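Local coordinates for protein major pollen allergen Pla l 1 (Plantago lanceolata, PDB 4Z8W) that is a secreted, probably glycosylated major pollen allergen of the Ole e 1 family that binds zinc, at residues V102-N107 against K113-K118; G13-N18 against A36-D41. All blocks are in the same frame, centred on the assembly; numbering follows the deposited sequence. Where two conformers were deposited one is given.

Contact 1: residues V102-N107 against K113-K118; sequences VDLSKN and KTRHVK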
# COMPACT_ATOMS: atom_id res chain seq x y z
N VAL A 102 -5.95 -5.08 -5.07
CA VAL A 102 -6.12 -4.43 -6.34
C VAL A 102 -6.75 -5.43 -7.28
O VAL A 102 -6.51 -6.64 -7.17
CB VAL A 102 -4.78 -3.88 -6.92
CG1 VAL A 102 -3.75 -4.99 -7.13
CG2 VAL A 102 -4.97 -3.04 -8.16
N ASP A 103 -7.51 -4.89 -8.23
CA ASP A 103 -8.17 -5.68 -9.29
C ASP A 103 -7.41 -5.49 -10.59
O ASP A 103 -7.45 -4.42 -11.20
CB ASP A 103 -9.63 -5.22 -9.45
CG ASP A 103 -10.31 -5.76 -10.72
OD1 ASP A 103 -9.81 -6.74 -11.33
OD2 ASP A 103 -11.39 -5.19 -11.08
N LEU A 104 -6.74 -6.55 -11.01
CA LEU A 104 -6.02 -6.57 -12.29
C LEU A 104 -6.61 -7.70 -13.16
O LEU A 104 -5.91 -8.25 -14.04
CB LEU A 104 -4.49 -6.81 -12.11
CG LEU A 104 -3.81 -5.67 -11.26
CD1 LEU A 104 -2.43 -6.14 -10.76
CD2 LEU A 104 -3.66 -4.34 -12.06
N SER A 105 -7.90 -8.02 -12.91
CA SER A 105 -8.56 -9.15 -13.62
C SER A 105 -8.97 -8.73 -15.03
O SER A 105 -9.56 -7.61 -15.24
CB SER A 105 -9.83 -9.65 -12.87
OG SER A 105 -10.34 -10.88 -13.40
N LYS A 106 -8.66 -9.61 -15.99
CA LYS A 106 -9.19 -9.53 -17.36
C LYS A 106 -10.71 -9.65 -17.43
O LYS A 106 -11.34 -9.12 -18.37
CB LYS A 106 -8.55 -10.67 -18.18
CG LYS A 106 -8.89 -10.70 -19.67
CD LYS A 106 -8.55 -12.10 -20.22
CE LYS A 106 -9.16 -12.37 -21.60
NZ LYS A 106 -8.43 -11.56 -22.63
N ASN A 107 -11.33 -10.30 -16.42
CA ASN A 107 -12.71 -10.72 -16.55
C ASN A 107 -13.84 -9.74 -16.22
O ASN A 107 -14.95 -10.14 -15.84
CB ASN A 107 -12.91 -12.08 -15.82
CG ASN A 107 -11.79 -13.03 -16.11
OD1 ASN A 107 -11.42 -13.19 -17.27
ND2 ASN A 107 -11.29 -13.71 -15.07
N LYS A 113 -6.86 1.95 -17.36
CA LYS A 113 -5.56 1.35 -17.24
C LYS A 113 -4.82 1.67 -15.88
O LYS A 113 -3.90 0.95 -15.49
CB LYS A 113 -4.71 1.78 -18.43
CG LYS A 113 -3.45 0.98 -18.65
CD LYS A 113 -2.83 1.32 -20.02
CE LYS A 113 -1.67 2.32 -19.94
NZ LYS A 113 -0.35 1.62 -19.82
N THR A 114 -5.22 2.74 -15.17
CA THR A 114 -4.75 2.96 -13.80
C THR A 114 -5.72 2.32 -12.81
O THR A 114 -6.91 2.62 -12.80
CB THR A 114 -4.56 4.46 -13.48
OG1 THR A 114 -3.63 5.00 -14.41
CG2 THR A 114 -3.90 4.68 -12.09
N ARG A 115 -5.20 1.45 -11.96
CA ARG A 115 -6.06 0.95 -10.88
C ARG A 115 -5.59 1.61 -9.59
O ARG A 115 -4.40 1.53 -9.27
CB ARG A 115 -5.94 -0.58 -10.86
CG ARG A 115 -6.22 -1.21 -12.23
CD ARG A 115 -7.71 -1.18 -12.55
NE ARG A 115 -8.05 -1.43 -13.97
CZ ARG A 115 -8.60 -2.57 -14.44
NH1 ARG A 115 -8.84 -3.59 -13.63
NH2 ARG A 115 -8.88 -2.72 -15.74
N HIS A 116 -6.51 2.26 -8.86
CA HIS A 116 -6.20 2.95 -7.62
C HIS A 116 -6.47 2.01 -6.49
O HIS A 116 -7.39 1.14 -6.57
CB HIS A 116 -7.08 4.22 -7.50
CG HIS A 116 -6.64 5.33 -8.41
ND1 HIS A 116 -7.24 5.58 -9.63
CD2 HIS A 116 -5.63 6.22 -8.30
CE1 HIS A 116 -6.64 6.61 -10.21
NE2 HIS A 116 -5.66 7.01 -9.43
N VAL A 117 -5.69 2.12 -5.43
CA VAL A 117 -5.90 1.25 -4.27
C VAL A 117 -6.10 2.09 -3.00
O VAL A 117 -5.81 3.29 -3.00
CB VAL A 117 -4.80 0.18 -4.20
CG1 VAL A 117 -4.71 -0.55 -5.56
CG2 VAL A 117 -3.46 0.81 -3.88
N LYS A 118 -6.60 1.47 -1.92
CA LYS A 118 -6.79 2.09 -0.64
C LYS A 118 -5.41 2.48 -0.03
O LYS A 118 -4.41 1.78 -0.30
CB LYS A 118 -7.54 1.14 0.33
CG LYS A 118 -9.05 0.95 -0.05
CD LYS A 118 -9.74 0.02 1.01
CE LYS A 118 -11.20 -0.34 0.67
NZ LYS A 118 -12.04 -0.41 1.91
O HOH W 1 -10.79 -5.56 -13.98
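A single guanidinium nitrogen, Arg115 NH1, joins the 102-107 loop to the strand that follows it, by one direct bond to a main-chain carbonyl and one bond through water. NH1 lies 2.9 Å from Asp103 O, but the bond is bent: the N-H...O angle is 141°, and the nitrogen stands above the carbonyl plane, 46° out of it. Water 1 accepts from the same NH1 at 2.8 Å and donates to Ser105 O at 2.7 Å; its second donation, to Asp103 OD2, is weak. Directly, the carboxylate adds a long salt bridge, Asp103 OD2 to Arg115 NH1 at 3.9 Å, with the two planar groups steeply inclined to each other. Its other oxygen is used within the loop, where Asp103 OD1 accepts from Ser105 N in an Asx turn; an ST turn follows, Ser105 OG accepting from Asn107 N while also bonded to Glu72. Arg115 reaches this corner by bending at chi2 (-75°), which lays its CG and CD alongside Asp103 O and brings CG to 4.0 Å from Leu104 CD2. Arg115 NE is held separately, by Glu112 O just before the strand. Toward the chain centre the chemistry turns apolar: Val117 CG1 is wedged against both CB and CG2 of Val102, 3.6 Å from Val102 CB, and Val102 CG2 also borders Arg115 CB. This valine pair brings the region of strand 100-102, at the edge of the antiparallel sheet, against the 114-123 region of the mixed sheet, where 114-123 runs parallel to 8-18. With NH1 shared between a carbonyl and a water, and the carboxylate at long range, the tie probably depends more on hydrogen bonding than on a close ion pair.

Contact 2: residues G13-N18 against A36-D41; sequences GEVYCN and AQVQLD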
# COMPACT_ATOMS: atom_id res chain seq x y z
N GLY A 13 -1.34 4.21 -5.50
CA GLY A 13 -1.88 4.35 -4.14
C GLY A 13 -0.99 5.31 -3.36
O GLY A 13 0.01 5.79 -3.86
N GLU A 14 -1.40 5.58 -2.13
CA GLU A 14 -0.70 6.52 -1.23
C GLU A 14 -0.11 5.84 0.02
O GLU A 14 -0.69 4.85 0.50
CB GLU A 14 -1.66 7.63 -0.77
CG GLU A 14 -2.08 8.63 -1.85
CD GLU A 14 -3.20 8.07 -2.71
OE1 GLU A 14 -4.31 7.85 -2.17
OE2 GLU A 14 -2.98 7.88 -3.92
N VAL A 15 0.99 6.38 0.57
CA VAL A 15 1.47 5.91 1.87
C VAL A 15 1.54 7.15 2.79
O VAL A 15 2.07 8.18 2.38
CB VAL A 15 2.87 5.23 1.73
CG1 VAL A 15 3.47 4.85 3.11
CG2 VAL A 15 2.72 3.97 0.88
N TYR A 16 1.06 7.02 4.02
CA TYR A 16 1.16 8.06 5.02
C TYR A 16 1.97 7.61 6.29
O TYR A 16 2.12 6.41 6.56
CB TYR A 16 -0.28 8.44 5.51
CG TYR A 16 -1.16 9.11 4.50
CD1 TYR A 16 -1.80 8.35 3.48
CD2 TYR A 16 -1.32 10.47 4.51
CE1 TYR A 16 -2.61 8.96 2.55
CE2 TYR A 16 -2.14 11.08 3.55
CZ TYR A 16 -2.76 10.31 2.56
OH TYR A 16 -3.59 10.91 1.61
N CYS A 17 2.29 8.58 7.12
CA CYS A 17 2.67 8.35 8.54
C CYS A 17 1.36 8.71 9.35
O CYS A 17 0.87 9.80 9.28
CB CYS A 17 3.81 9.32 8.97
SG CYS A 17 4.19 9.13 10.77
N ASN A 18 0.83 7.74 10.10
CA ASN A 18 -0.21 8.02 11.10
C ASN A 18 0.56 8.48 12.35
O ASN A 18 1.29 7.69 12.95
CB ASN A 18 -1.03 6.75 11.32
CG ASN A 18 -1.84 6.77 12.64
OD1 ASN A 18 -2.25 7.87 13.08
ND2 ASN A 18 -2.08 5.60 13.23
N ALA A 36 8.87 5.91 0.78
CA ALA A 36 8.47 4.64 1.35
C ALA A 36 8.62 3.60 0.27
O ALA A 36 8.45 3.89 -0.89
CB ALA A 36 6.99 4.66 1.84
N GLN A 37 8.88 2.35 0.67
CA GLN A 37 8.94 1.28 -0.28
C GLN A 37 7.76 0.33 -0.05
O GLN A 37 7.52 -0.12 1.08
CB GLN A 37 10.27 0.53 -0.15
CG GLN A 37 11.51 1.40 -0.50
CD GLN A 37 12.83 0.79 0.00
OE1 GLN A 37 12.99 -0.45 0.12
NE2 GLN A 37 13.75 1.66 0.35
N VAL A 38 7.10 -0.03 -1.17
CA VAL A 38 5.92 -0.89 -1.19
C VAL A 38 6.19 -2.08 -2.13
O VAL A 38 7.15 -2.08 -2.92
CB VAL A 38 4.64 -0.12 -1.58
CG1 VAL A 38 4.39 1.13 -0.69
CG2 VAL A 38 4.74 0.37 -3.02
N GLN A 39 5.39 -3.12 -2.04
CA GLN A 39 5.55 -4.22 -2.96
C GLN A 39 4.19 -4.82 -3.32
O GLN A 39 3.37 -5.12 -2.41
CB GLN A 39 6.42 -5.30 -2.31
CG GLN A 39 6.70 -6.51 -3.18
CD GLN A 39 7.80 -7.37 -2.59
OE1 GLN A 39 8.88 -6.84 -2.26
NE2 GLN A 39 7.51 -8.66 -2.38
N LEU A 40 3.96 -4.91 -4.63
CA LEU A 40 2.85 -5.72 -5.25
C LEU A 40 3.21 -7.21 -5.37
O LEU A 40 4.28 -7.55 -5.91
CB LEU A 40 2.45 -5.12 -6.61
CG LEU A 40 1.48 -6.07 -7.42
CD1 LEU A 40 0.10 -6.15 -6.75
CD2 LEU A 40 1.34 -5.72 -8.91
N ASP A 41 2.41 -8.10 -4.80
CA ASP A 41 2.57 -9.55 -4.90
C ASP A 41 1.28 -10.16 -5.37
O ASP A 41 0.21 -9.86 -4.78
CB ASP A 41 2.90 -10.17 -3.53
CG ASP A 41 4.26 -9.66 -2.97
OD1 ASP A 41 5.25 -9.71 -3.69
OD2 ASP A 41 4.30 -9.14 -1.84
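Val15 meets Ala36 and Val38 with its two methyl branches, one partner to each, so this side chain can be followed atom by atom across the interface between two sheets. Its CB projects from strand 8-18 toward the 36-41 segment and comes within 4.2 Å of Ala36 CB. From there the chain forks. CG1, anti to the backbone N (chi1 174°), turns to Ala36 and reaches Ala36 CB at 3.7 Å. The second branch, CG2, lies anti to the carbonyl carbon and meets Val38 CG1 at 3.6 Å. Val15 and Val38 run past each other in opposite senses, a side-by-side overlap of methyl groups, and Val38 meets it through CG1.

No hydrogen bond links the two segments, and their nearest CA atoms, those of Val15 and Ala36, are 7.1 Å apart. The strands belong to different sheets, and Val15, Ala36 and Val38 all point their CB atoms at the other segment, as expected for face-to-face packing: strand 8-18 belongs to the mixed sheet with strands 62-68 and 114-123, strand 37-42 to the antiparallel sheet with 51-56 and 74-80. Tyr63 touches both Val15 and Val38, and Phe122 borders Val15, extending the apolar layer. The family is placed in the transthyretin clan, and two sheets packed in this way agree with a beta-sandwich. Main-chain bonds to Met33 and Gly61 hold Val15 in place, while Ala36 N is bonded to Thr57 OG1, and Thr57 also touches Val15. All three touching residues are buried, and every contact atom is carbon, so dispersion and the exclusion of water, with no polar bond to set direction, probably account for the cohesion here.

Contact 2 is core, its centre about 4 Å from the chain centre, whereas contact 1 is only partly buried and about 13 Å out. Their chemistry follows that placement: purely aliphatic contacts inside, and a mixture of aliphatic packing, a bent hydrogen bond and a water bridge toward the periphery. Each sets the mixed sheet, through parallel neighbours 114-123 or 8-18, against a segment at or next to the antiparallel one, 100-102 or 37-42. The centres are about 16 Å apart, but the segments still touch: Val117 CG2 is 3.9 Å from Gly13 CA, and Val102 CG1 is 4.0 Å from Leu40 CD1. Thus the apolar inner side of contact 1 continues into the intersheet core sampled by contact 2.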